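Local atomic coordinates of xylulose kinase (Escherichia coli, PDB entry 2ITM), a protein that phosphorylates D-xylulose to D-xylulose 5-phosphate at the expense of ATP, and turns over 1-deoxy-D-xylulose less efficiently. Residues Q76-T81 and P92-W96; F127-L132 and G173-L177; S166-D170 and A229-A235. All coordinates share one frame; numbering follows the deposited sequence.

Contact 1: Q76-T81 and P92-W96. With XUL (D-xylulose), chain C.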
ATOM      1  N   GLN A  76      15.506  31.896  -1.494  1.00 23.03           N
ATOM      2  CA  GLN A  76      15.914  30.517  -1.356  1.00 25.95           C
ATOM      3  C   GLN A  76      17.311  30.405  -0.757  1.00 21.10           C
ATOM      4  O   GLN A  76      18.249  31.020  -1.223  1.00 22.18           O
ATOM      5  CB  GLN A  76      15.817  29.781  -2.698  1.00 20.02           C
ATOM      6  CG  GLN A  76      16.729  30.316  -3.778  1.00 25.51           C
ATOM      7  CD  GLN A  76      16.897  29.375  -4.956  1.00 27.88           C
ATOM      8  OE1 GLN A  76      17.468  28.311  -4.828  1.00 22.14           O
ATOM      9  NE2 GLN A  76      16.410  29.790  -6.107  1.00 28.20           N
ATOM     10  N   MET A  77      17.419  29.611   0.288  1.00 21.62           N
ATOM     11  CA  MET A  77      18.619  29.568   1.097  1.00 17.46           C
ATOM     12  C   MET A  77      19.678  28.659   0.465  1.00 24.65           C
ATOM     13  O   MET A  77      19.370  27.860  -0.394  1.00 20.81           O
ATOM     14  CB  MET A  77      18.276  29.114   2.513  1.00 26.04           C
ATOM     15  CG  MET A  77      17.177  29.933   3.190  1.00 17.46           C
ATOM     16  SD  MET A  77      16.575  29.222   4.713  1.00 30.51           S
ATOM     17  CE  MET A  77      17.955  29.520   5.747  1.00 13.24           C
ATOM     18  N   HIS A  78      20.923  28.802   0.903  1.00 18.14           N
ATOM     19  CA  HIS A  78      21.944  27.783   0.699  1.00 22.40           C
ATOM     20  C   HIS A  78      22.488  27.575  -0.717  1.00 22.14           C
ATOM     21  O   HIS A  78      23.320  26.714  -0.931  1.00 44.56           O
ATOM     22  CB  HIS A  78      21.402  26.398   1.018  1.00 15.62           C
ATOM     23  CG  HIS A  78      20.780  26.287   2.369  1.00 21.28           C
ATOM     24  ND1 HIS A  78      21.453  26.595   3.526  1.00 27.48           N
ATOM     25  CD2 HIS A  78      19.548  25.886   2.746  1.00 27.64           C
ATOM     26  CE1 HIS A  78      20.661  26.393   4.557  1.00 25.73           C
ATOM     27  NE2 HIS A  78      19.498  25.967   4.110  1.00 22.18           N
ATOM     28  N   GLY A  79      21.980  28.334  -1.679  1.00 25.38           N
ATOM     29  CA  GLY A  79      22.408  28.236  -3.059  1.00 24.03           C
ATOM     30  C   GLY A  79      23.821  28.773  -3.200  1.00 30.28           C
ATOM     31  O   GLY A  79      24.140  29.838  -2.707  1.00 19.27           O
ATOM     32  N   ALA A  80      24.668  28.015  -3.878  1.00 19.99           N
ATOM     33  CA  ALA A  80      26.041  28.425  -4.109  1.00 25.96           C
ATOM     34  C   ALA A  80      26.257  29.143  -5.448  1.00 26.96           C
ATOM     35  O   ALA A  80      26.251  28.526  -6.501  1.00 24.38           O
ATOM     36  CB  ALA A  80      26.974  27.266  -3.965  1.00 17.43           C
ATOM     37  N   THR A  81      26.448  30.450  -5.381  1.00 26.70           N
ATOM     38  CA  THR A  81      26.812  31.240  -6.542  1.00 31.58           C
ATOM     39  C   THR A  81      28.302  31.578  -6.559  1.00 23.24           C
ATOM     40  O   THR A  81      28.788  32.301  -5.708  1.00 22.85           O
ATOM     41  CB  THR A  81      25.973  32.528  -6.608  1.00 38.65           C
ATOM     42  OG1 THR A  81      24.590  32.230  -6.427  1.00 26.32           O
ATOM     43  CG2 THR A  81      26.052  33.150  -7.979  1.00 21.03           C
ATOM     44  N   PRO A  92      26.821  27.333 -13.050  1.00 36.24           N
ATOM     45  CA  PRO A  92      25.438  27.480 -12.612  1.00 23.22           C
ATOM     46  C   PRO A  92      25.304  27.312 -11.098  1.00 31.46           C
ATOM     47  O   PRO A  92      26.079  26.597 -10.490  1.00 27.28           O
ATOM     48  CB  PRO A  92      24.698  26.337 -13.356  1.00 29.49           C
ATOM     49  CG  PRO A  92      25.519  26.084 -14.533  1.00 35.37           C
ATOM     50  CD  PRO A  92      26.926  26.294 -14.082  1.00 38.74           C
ATOM     51  N   ALA A  93      24.340  28.010 -10.515  1.00 25.82           N
ATOM     52  CA  ALA A  93      24.100  27.925  -9.090  1.00 23.13           C
ATOM     53  C   ALA A  93      23.657  26.535  -8.662  1.00 17.02           C
ATOM     54  O   ALA A  93      22.755  25.961  -9.230  1.00 26.60           O
ATOM     55  CB  ALA A  93      23.113  28.976  -8.643  1.00 18.48           C
ATOM     56  N   ILE A  94      24.323  26.002  -7.650  1.00 21.32           N
ATOM     57  CA  ILE A  94      23.959  24.733  -7.062  1.00 13.67           C
ATOM     58  C   ILE A  94      22.998  24.919  -5.896  1.00 30.43           C
ATOM     59  O   ILE A  94      23.390  25.412  -4.853  1.00 25.27           O
ATOM     60  CB  ILE A  94      25.215  24.013  -6.575  1.00 24.40           C
ATOM     61  CG1 ILE A  94      26.216  23.842  -7.705  1.00 31.17           C
ATOM     62  CG2 ILE A  94      24.869  22.697  -5.927  1.00 22.14           C
ATOM     63  CD1 ILE A  94      27.503  23.351  -7.243  1.00 25.00           C
ATOM     64  N   LEU A  95      21.750  24.511  -6.080  1.00 24.62           N
ATOM     65  CA  LEU A  95      20.678  24.902  -5.183  1.00 18.69           C
ATOM     66  C   LEU A  95      20.556  24.099  -3.883  1.00 34.50           C
ATOM     67  O   LEU A  95      21.227  23.101  -3.689  1.00 29.71           O
ATOM     68  CB  LEU A  95      19.344  24.924  -5.909  1.00 24.80           C
ATOM     69  CG  LEU A  95      19.288  25.595  -7.269  1.00 38.12           C
ATOM     70  CD1 LEU A  95      17.860  25.614  -7.739  1.00 18.80           C
ATOM     71  CD2 LEU A  95      19.877  26.981  -7.180  1.00 26.68           C
ATOM     72  N   TRP A  96      19.671  24.555  -3.011  1.00 23.13           N
ATOM     73  CA  TRP A  96      19.412  23.918  -1.733  1.00 24.88           C
ATOM     74  C   TRP A  96      18.942  22.483  -1.893  1.00 29.24           C
ATOM     75  O   TRP A  96      19.246  21.646  -1.070  1.00 31.89           O
ATOM     76  CB  TRP A  96      18.363  24.714  -0.952  1.00 26.47           C
ATOM     77  CG  TRP A  96      17.064  24.736  -1.636  1.00 21.98           C
ATOM     78  CD1 TRP A  96      16.694  25.561  -2.620  1.00 21.60           C
ATOM     79  CD2 TRP A  96      15.972  23.848  -1.424  1.00 29.68           C
ATOM     80  NE1 TRP A  96      15.423  25.270  -3.040  1.00 26.14           N
ATOM     81  CE2 TRP A  96      14.961  24.212  -2.316  1.00 32.07           C
ATOM     82  CE3 TRP A  96      15.745  22.773  -0.563  1.00 37.02           C
ATOM     83  CZ2 TRP A  96      13.748  23.554  -2.373  1.00 26.46           C
ATOM     84  CZ3 TRP A  96      14.549  22.127  -0.618  1.00 26.71           C
ATOM     85  CH2 TRP A  96      13.559  22.519  -1.511  1.00 41.89           C
TER
HETATM   86  C1  XUL C4930      16.471  24.659   4.563  1.00 94.04           C
HETATM   87  C2  XUL C4930      15.093  25.164   4.170  1.00101.84           C
HETATM   88  C3  XUL C4930      14.998  26.403   3.353  1.00 47.09           C
HETATM   89  C4  XUL C4930      14.451  25.964   2.021  1.00 57.13           C
HETATM   90  C5  XUL C4930      14.662  26.991   0.927  1.00 32.58           C
HETATM   91  O1  XUL C4930      16.933  25.304   5.722  1.00 49.32           O
HETATM   92  O2  XUL C4930      14.034  24.239   4.055  1.00 96.61           O
HETATM   93  O3  XUL C4930      16.313  26.829   3.142  1.00101.39           O
HETATM   94  O4  XUL C4930      15.154  24.792   1.719  1.00 93.06           O
HETATM   95  O5  XUL C4930      15.370  28.069   1.451  1.00 37.74           O
HETATM   96  O   HOH W   1      19.197  27.567  -3.085  1.00 20.62           O
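Ala80 and Ile94 form a single antiparallel bridge, a hydrogen-bonded pair. Ala80 N donates to Ile94 O at 3.1 Å, nearly straight at 170°, while the return bond from Ile94 N to Ala80 O is weak. Two CA-H...O contacts flank the bridge, from Gly79 CA to Ile94 O and from Ala93 CA to Ala80 O; the small Gly79, Ala80 and Ala93 put little bulk beside these backbone contacts.

Next to the bridge, where both segments are loop, a water links them. It donates to Gln76 OE1 at 2.6 Å and to Met77 O, and accepts from Trp96 N, so three groups of the two segments share it. The Gln76 chain reaches across at about a right angle to Trp96, and its OE1 lies in the indole plane, 3.6 Å from Trp96 CD1.

Trp96 CG sits between its own N and carbonyl carbon (chi1 64°), which turns one indole face to the sugar; xylulose O4 lies over it, toward the rim, 3.1 Å from Trp96 CE3. Trp96 NE1 is hydrogen-bonded to Thr9 OG1, which should limit the ring's turning. Replacing this tryptophan by an alanine would probably leave O4 of the sugar without the ring face it lies over and Thr9 without its indole partner.

Hydrogen bonds hold two other oxygens of the sugar. Met77 N donates to xylulose O5 at 2.8 Å, an oxygen also bonded to Asp233 OD2, and His78 NE2 pairs with xylulose O1 at 3.1 Å, its ND1 being bonded to Gly173 O. The arrangement is the sugar-binding wall of an FGGY kinase, built on the loop after strand 70-75.

Contact 2: F127-L132 and G173-L177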
ATOM      1  N   PHE A 127      23.426  22.360   1.988  1.00 25.72           N
ATOM      2  CA  PHE A 127      24.158  23.483   2.534  1.00 14.71           C
ATOM      3  C   PHE A 127      25.346  23.871   1.675  1.00 16.38           C
ATOM      4  O   PHE A 127      25.849  23.079   0.906  1.00 31.43           O
ATOM      5  CB  PHE A 127      24.610  23.194   3.957  1.00 26.80           C
ATOM      6  CG  PHE A 127      23.485  22.960   4.923  1.00 26.23           C
ATOM      7  CD1 PHE A 127      23.735  22.457   6.182  1.00 36.93           C
ATOM      8  CD2 PHE A 127      22.186  23.245   4.580  1.00 30.50           C
ATOM      9  CE1 PHE A 127      22.719  22.238   7.064  1.00 26.74           C
ATOM     10  CE2 PHE A 127      21.173  23.028   5.451  1.00 29.32           C
ATOM     11  CZ  PHE A 127      21.432  22.521   6.695  1.00 24.65           C
ATOM     12  N   THR A 128      25.781  25.109   1.803  1.00 26.27           N
ATOM     13  CA  THR A 128      26.675  25.724   0.840  1.00 18.37           C
ATOM     14  C   THR A 128      28.085  25.117   0.892  1.00 26.97           C
ATOM     15  O   THR A 128      28.677  24.813  -0.126  1.00 15.72           O
ATOM     16  CB  THR A 128      26.722  27.240   1.065  1.00 33.24           C
ATOM     17  OG1 THR A 128      25.411  27.724   1.349  1.00 19.23           O
ATOM     18  CG2 THR A 128      27.088  27.947  -0.209  1.00 26.35           C
ATOM     19  N   ALA A 129      28.598  24.939   2.103  1.00 22.64           N
ATOM     20  CA  ALA A 129      29.978  24.547   2.313  1.00 21.64           C
ATOM     21  C   ALA A 129      30.423  23.266   1.599  1.00 29.18           C
ATOM     22  O   ALA A 129      31.396  23.277   0.908  1.00 24.48           O
ATOM     23  CB  ALA A 129      30.287  24.488   3.767  1.00 20.44           C
ATOM     24  N   PRO A 130      29.694  22.172   1.772  1.00 35.02           N
ATOM     25  CA  PRO A 130      30.026  20.946   1.080  1.00 29.96           C
ATOM     26  C   PRO A 130      29.968  21.074  -0.436  1.00 30.68           C
ATOM     27  O   PRO A 130      30.705  20.390  -1.128  1.00 24.56           O
ATOM     28  CB  PRO A 130      28.993  19.942   1.567  1.00 27.60           C
ATOM     29  CG  PRO A 130      27.911  20.740   2.081  1.00 33.35           C
ATOM     30  CD  PRO A 130      28.474  22.007   2.575  1.00 22.97           C
ATOM     31  N   LYS A 131      29.107  21.923  -0.943  1.00 23.02           N
ATOM     32  CA  LYS A 131      29.001  22.197  -2.357  1.00 22.42           C
ATOM     33  C   LYS A 131      30.333  22.665  -2.907  1.00 33.32           C
ATOM     34  O   LYS A 131      30.731  22.299  -3.997  1.00 25.62           O
ATOM     35  CB  LYS A 131      27.939  23.227  -2.658  1.00 35.94           C
ATOM     36  CG  LYS A 131      26.524  22.703  -2.590  1.00 23.92           C
ATOM     37  CD  LYS A 131      25.507  23.812  -2.740  1.00 32.46           C
ATOM     38  CE  LYS A 131      24.174  23.402  -2.179  1.00 34.36           C
ATOM     39  NZ  LYS A 131      23.216  24.523  -2.133  1.00 35.36           N
ATOM     40  N   LEU A 132      31.024  23.475  -2.128  1.00 39.53           N
ATOM     41  CA  LEU A 132      32.299  24.010  -2.553  1.00 30.30           C
ATOM     42  C   LEU A 132      33.464  23.041  -2.514  1.00 41.92           C
ATOM     43  O   LEU A 132      34.334  23.095  -3.368  1.00 30.40           O
ATOM     44  CB  LEU A 132      32.618  25.312  -1.846  1.00 29.19           C
ATOM     45  CG  LEU A 132      32.047  26.408  -2.755  1.00 42.99           C
ATOM     46  CD1 LEU A 132      30.846  27.040  -2.159  1.00 30.29           C
ATOM     47  CD2 LEU A 132      33.057  27.388  -3.261  1.00 20.51           C
ATOM     48  N   GLY A 173      23.119  29.628   6.936  1.00 20.27           N
ATOM     49  CA  GLY A 173      22.867  28.479   6.106  1.00 28.38           C
ATOM     50  C   GLY A 173      24.012  27.989   5.247  1.00 18.10           C
ATOM     51  O   GLY A 173      23.872  26.988   4.588  1.00 29.99           O
ATOM     52  N   THR A 174      25.132  28.694   5.246  1.00 30.50           N
ATOM     53  CA  THR A 174      26.287  28.310   4.447  1.00 28.46           C
ATOM     54  C   THR A 174      27.072  27.171   5.074  1.00 26.82           C
ATOM     55  O   THR A 174      27.679  26.381   4.378  1.00 26.80           O
ATOM     56  CB  THR A 174      27.237  29.509   4.199  1.00 32.66           C
ATOM     57  OG1 THR A 174      27.775  29.988   5.429  1.00 13.60           O
ATOM     58  CG2 THR A 174      26.500  30.682   3.619  1.00 22.53           C
ATOM     59  N   MET A 175      27.033  27.119   6.399  1.00 33.56           N
ATOM     60  CA  MET A 175      27.959  26.364   7.226  1.00 26.46           C
ATOM     61  C   MET A 175      29.354  26.941   7.321  1.00 26.30           C
ATOM     62  O   MET A 175      30.274  26.257   7.727  1.00 29.20           O
ATOM     63  CB  MET A 175      28.021  24.889   6.833  1.00 39.07           C
ATOM     64  CG  MET A 175      26.692  24.186   6.708  1.00 25.72           C
ATOM     65  SD  MET A 175      25.636  24.311   8.146  1.00 34.19           S
ATOM     66  CE  MET A 175      26.593  23.387   9.283  1.00 27.75           C
ATOM     67  N   TRP A 176      29.519  28.198   6.950  1.00 31.33           N
ATOM     68  CA  TRP A 176      30.776  28.879   7.190  1.00 29.31           C
ATOM     69  C   TRP A 176      30.634  29.855   8.341  1.00 30.92           C
ATOM     70  O   TRP A 176      31.614  30.400   8.823  1.00 33.61           O
ATOM     71  CB  TRP A 176      31.272  29.624   5.936  1.00 26.56           C
ATOM     72  CG  TRP A 176      31.608  28.766   4.754  1.00 19.82           C
ATOM     73  CD1 TRP A 176      32.397  27.664   4.741  1.00 24.11           C
ATOM     74  CD2 TRP A 176      31.155  28.947   3.410  1.00 24.89           C
ATOM     75  NE1 TRP A 176      32.474  27.147   3.474  1.00 24.67           N
ATOM     76  CE2 TRP A 176      31.718  27.928   2.635  1.00 29.89           C
ATOM     77  CE3 TRP A 176      30.322  29.872   2.786  1.00 20.66           C
ATOM     78  CZ2 TRP A 176      31.486  27.809   1.271  1.00 25.44           C
ATOM     79  CZ3 TRP A 176      30.092  29.749   1.440  1.00 33.69           C
ATOM     80  CH2 TRP A 176      30.671  28.724   0.695  1.00 21.73           C
ATOM     81  N   LEU A 177      29.395  30.088   8.763  1.00 37.69           N
ATOM     82  CA  LEU A 177      29.116  31.019   9.847  1.00 24.89           C
ATOM     83  C   LEU A 177      29.200  30.420  11.244  1.00 30.12           C
ATOM     84  O   LEU A 177      28.674  29.356  11.518  1.00 29.96           O
ATOM     85  CB  LEU A 177      27.778  31.720   9.655  1.00 25.17           C
ATOM     86  CG  LEU A 177      27.589  32.941  10.569  1.00 32.02           C
ATOM     87  CD1 LEU A 177      28.268  34.162   9.998  1.00 31.95           C
ATOM     88  CD2 LEU A 177      26.130  33.196  10.832  1.00 20.99           C
TER
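Ala129 at the start of helix 128-138 meets Thr174 in the turn after helix 168-172: Ala129 N donates a 2.8 Å hydrogen bond to Thr174 O. Thr174 itself makes an ST turn, its OG1 accepting from Trp176 N and also hydrogen-bonding Ala171 O. From this turn Met175, with positive phi, points to Phe127 and Ala129, and Trp176 lies against Thr128, Ala129 and Leu132.

Trp176 lays its indole alongside the first turn of the helix. Ala129 N stands over one face, toward the rim, and Ala129 CB comes to 3.5 Å from Trp176 NE1; a methyl is small enough to admit the broad ring. Thr128 and Leu132 both meet the indole at about a right angle. With Thr128 OG1 anti to the carbonyl carbon (chi1 -41°), the CG2 methyl approaches the indole obliquely, 3.8 Å from Trp176 CH2, while OG1 is left to hydrogen-bond His78 O. Leu132 CD1 lies at the ring edge, in its plane.

Phe127 and Met175 make an oblique Met-aromatic contact. Bends at chi2 (-54°) and chi3 (-66°) fold the Met175 chain against the ring, bringing SD 4.2 Å from the Phe127 centroid and 3.3 Å from Phe127 CD1.

Contact 3: S166-D170 and A229-A235. With XUL (D-xylulose), chain C.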
ATOM      1  N   SER A 166      25.550  40.016   2.750  1.00 16.29           N
ATOM      2  CA  SER A 166      24.484  39.141   3.191  1.00 22.17           C
ATOM      3  C   SER A 166      23.974  39.469   4.595  1.00 19.69           C
ATOM      4  O   SER A 166      24.497  40.338   5.251  1.00 18.75           O
ATOM      5  CB  SER A 166      24.929  37.679   3.112  1.00 24.09           C
ATOM      6  OG  SER A 166      23.839  36.802   3.183  1.00 20.41           O
ATOM      7  N   ASP A 167      22.977  38.718   5.011  1.00 17.34           N
ATOM      8  CA  ASP A 167      22.456  38.794   6.356  1.00 22.50           C
ATOM      9  C   ASP A 167      22.752  37.537   7.162  1.00 24.76           C
ATOM     10  O   ASP A 167      23.075  36.519   6.620  1.00 26.17           O
ATOM     11  CB  ASP A 167      20.962  39.081   6.334  1.00 16.15           C
ATOM     12  CG  ASP A 167      20.144  37.855   6.077  1.00 33.03           C
ATOM     13  OD1 ASP A 167      19.580  37.323   7.026  1.00 21.90           O
ATOM     14  OD2 ASP A 167      20.006  37.360   4.958  1.00 27.13           O
ATOM     15  N   MET A 168      22.609  37.638   8.474  1.00 27.98           N
ATOM     16  CA  MET A 168      22.941  36.552   9.388  1.00 20.09           C
ATOM     17  C   MET A 168      22.106  35.260   9.200  1.00 21.86           C
ATOM     18  O   MET A 168      22.574  34.168   9.426  1.00 23.45           O
ATOM     19  CB  MET A 168      22.869  37.031  10.834  1.00 22.68           C
ATOM     20  CG  MET A 168      23.804  38.190  11.152  1.00 30.62           C
ATOM     21  SD  MET A 168      25.540  37.789  11.000  1.00 28.14           S
ATOM     22  CE  MET A 168      26.251  39.327  11.481  1.00 28.10           C
ATOM     23  N   SER A 169      20.855  35.405   8.798  1.00 13.80           N
ATOM     24  CA  SER A 169      19.980  34.273   8.603  1.00 18.04           C
ATOM     25  C   SER A 169      20.326  33.444   7.373  1.00 20.00           C
ATOM     26  O   SER A 169      20.290  32.246   7.437  1.00 29.91           O
ATOM     27  CB  SER A 169      18.503  34.694   8.614  1.00 17.24           C
ATOM     28  OG  SER A 169      18.095  35.246   7.387  1.00 22.25           O
ATOM     29  N   ASP A 170      20.637  34.118   6.284  1.00 21.29           N
ATOM     30  CA  ASP A 170      21.066  33.431   5.082  1.00 17.57           C
ATOM     31  C   ASP A 170      22.488  32.883   5.255  1.00 25.47           C
ATOM     32  O   ASP A 170      22.772  31.755   4.902  1.00 24.90           O
ATOM     33  CB  ASP A 170      20.988  34.385   3.882  1.00 15.00           C
ATOM     34  CG  ASP A 170      20.219  33.781   2.690  1.00 30.10           C
ATOM     35  OD1 ASP A 170      20.171  34.462   1.646  1.00 18.85           O
ATOM     36  OD2 ASP A 170      19.665  32.675   2.697  1.00 19.71           O
ATOM     37  N   ALA A 229      19.604  44.166   4.116  1.00 18.08           N
ATOM     38  CA  ALA A 229      20.192  42.843   3.976  1.00 30.31           C
ATOM     39  C   ALA A 229      19.172  41.740   3.698  1.00 17.76           C
ATOM     40  O   ALA A 229      19.456  40.808   2.984  1.00 28.61           O
ATOM     41  CB  ALA A 229      21.012  42.508   5.187  1.00 27.36           C
ATOM     42  N   GLY A 230      17.991  41.863   4.281  1.00 20.25           N
ATOM     43  CA  GLY A 230      16.952  40.870   4.124  1.00 20.80           C
ATOM     44  C   GLY A 230      17.122  39.652   5.011  1.00 22.74           C
ATOM     45  O   GLY A 230      17.681  39.727   6.091  1.00 18.99           O
ATOM     46  N   GLY A 231      16.624  38.525   4.525  1.00 26.26           N
ATOM     47  CA  GLY A 231      16.703  37.240   5.214  1.00 19.92           C
ATOM     48  C   GLY A 231      16.610  36.087   4.232  1.00 23.09           C
ATOM     49  O   GLY A 231      16.113  36.241   3.125  1.00 18.74           O
ATOM     50  N   GLY A 232      17.101  34.925   4.635  1.00 22.82           N
ATOM     51  CA  GLY A 232      16.662  33.691   4.033  1.00 18.37           C
ATOM     52  C   GLY A 232      15.152  33.611   4.047  1.00 23.29           C
ATOM     53  O   GLY A 232      14.508  34.215   4.889  1.00 19.76           O
ATOM     54  N   ASP A 233      14.594  32.853   3.113  1.00 24.18           N
ATOM     55  CA  ASP A 233      13.154  32.791   2.942  1.00 20.05           C
ATOM     56  C   ASP A 233      12.357  32.423   4.193  1.00 20.50           C
ATOM     57  O   ASP A 233      11.375  33.063   4.502  1.00 26.28           O
ATOM     58  CB  ASP A 233      12.757  31.941   1.737  1.00 23.02           C
ATOM     59  CG  ASP A 233      13.237  30.510   1.830  1.00 26.10           C
ATOM     60  OD1 ASP A 233      13.807  30.112   2.857  1.00 34.77           O
ATOM     61  OD2 ASP A 233      13.080  29.704   0.911  1.00 47.64           O
ATOM     62  N   ASN A 234      12.789  31.399   4.914  1.00 25.49           N
ATOM     63  CA  ASN A 234      12.164  31.065   6.183  1.00 17.64           C
ATOM     64  C   ASN A 234      12.165  32.216   7.182  1.00 23.98           C
ATOM     65  O   ASN A 234      11.118  32.638   7.632  1.00 22.42           O
ATOM     66  CB  ASN A 234      12.771  29.805   6.800  1.00 24.88           C
ATOM     67  CG  ASN A 234      12.552  28.577   5.954  1.00 19.09           C
ATOM     68  OD1 ASN A 234      11.450  28.277   5.563  1.00 30.99           O
ATOM     69  ND2 ASN A 234      13.614  27.869   5.668  1.00 32.95           N
ATOM     70  N   ALA A 235      13.344  32.723   7.513  1.00 19.01           N
ATOM     71  CA  ALA A 235      13.461  33.785   8.497  1.00 16.85           C
ATOM     72  C   ALA A 235      12.682  35.031   8.100  1.00 26.38           C
ATOM     73  O   ALA A 235      12.027  35.635   8.921  1.00 25.02           O
ATOM     74  CB  ALA A 235      14.895  34.117   8.776  1.00 19.16           C
TER
HETATM   75  C1  XUL C4930      16.471  24.659   4.563  1.00 94.04           C
HETATM   76  C2  XUL C4930      15.093  25.164   4.170  1.00101.84           C
HETATM   77  C3  XUL C4930      14.998  26.403   3.353  1.00 47.09           C
HETATM   78  C4  XUL C4930      14.451  25.964   2.021  1.00 57.13           C
HETATM   79  C5  XUL C4930      14.662  26.991   0.927  1.00 32.58           C
HETATM   80  O1  XUL C4930      16.933  25.304   5.722  1.00 49.32           O
HETATM   81  O2  XUL C4930      14.034  24.239   4.055  1.00 96.61           O
HETATM   82  O3  XUL C4930      16.313  26.829   3.142  1.00101.39           O
HETATM   83  O4  XUL C4930      15.154  24.792   1.719  1.00 93.06           O
HETATM   84  O5  XUL C4930      15.370  28.069   1.451  1.00 37.74           O
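Asp167 turns its carboxylate against Gly230 of the other segment without bonding it: Asp167 OD1 and Gly230 O, both acceptors, stand 3.2 Å apart. The repulsion is probably offset by Lys153, which forms salt bridges with Asp167 OD2 and with Asp170 OD1. Asp167 is the N-cap of helix 168-172. The partner is a glycine-rich strand-turn-helix of this actin-like kinase fold: strand 226-232, interrupted and weakly bonded at its end, leads into helix 233-241 with the probable catalytic base Asp233.

Asp167 OD1 accepts from Ser169 N, above the carboxylate plane, from Ser169 OG on its syn side at 2.6 Å, and weakly from Asp170 N. With its proton committed, Ser169 OG accepts from Gly232 N at 2.9 Å, so the cap of helix 168-172 is wired to Gly232, the N-cap of helix 233-241. Placed between its own N and carbonyl carbon (chi1 80°), the serine oxygen serves both partners.

Each glycine has its reason: Gly230 has positive phi (80°), a CB on Gly231 would lie 3.3 Å from Ser169 OG, and one on Gly232 3.2 Å from Asp170 OD2. Ala229 CB meets Asp167 CB, and Ala235 CB meets Ser169 CB. Past the turn, xylulose O5 donates to Asp233 OD2 at 2.9 Å.

From the N terminus, contact 1 comes first: it closes a short loop of ten residues, joining the loop after strand 70-75 to strand 93-94, and ends before the others begin. Contacts 2 and 3 span longer loops, and their segments alternate along the chain (127-132, 166-170, 173-177, 229-235), so the two cross and neither nests in the other. Contact 2 ties helix 128-138 to the turn leaving helix 168-172, and contact 3 ties the start of that same helix to strand 226-232 of the six-stranded sheet; Leu177 packs on Met168 between them. Contact 1 touches both: Lys131 NZ hydrogen-bonds His78 O, while Met77 packs on Asp233 and Asn234. Contacts 1 and 3 meet at the xylulose.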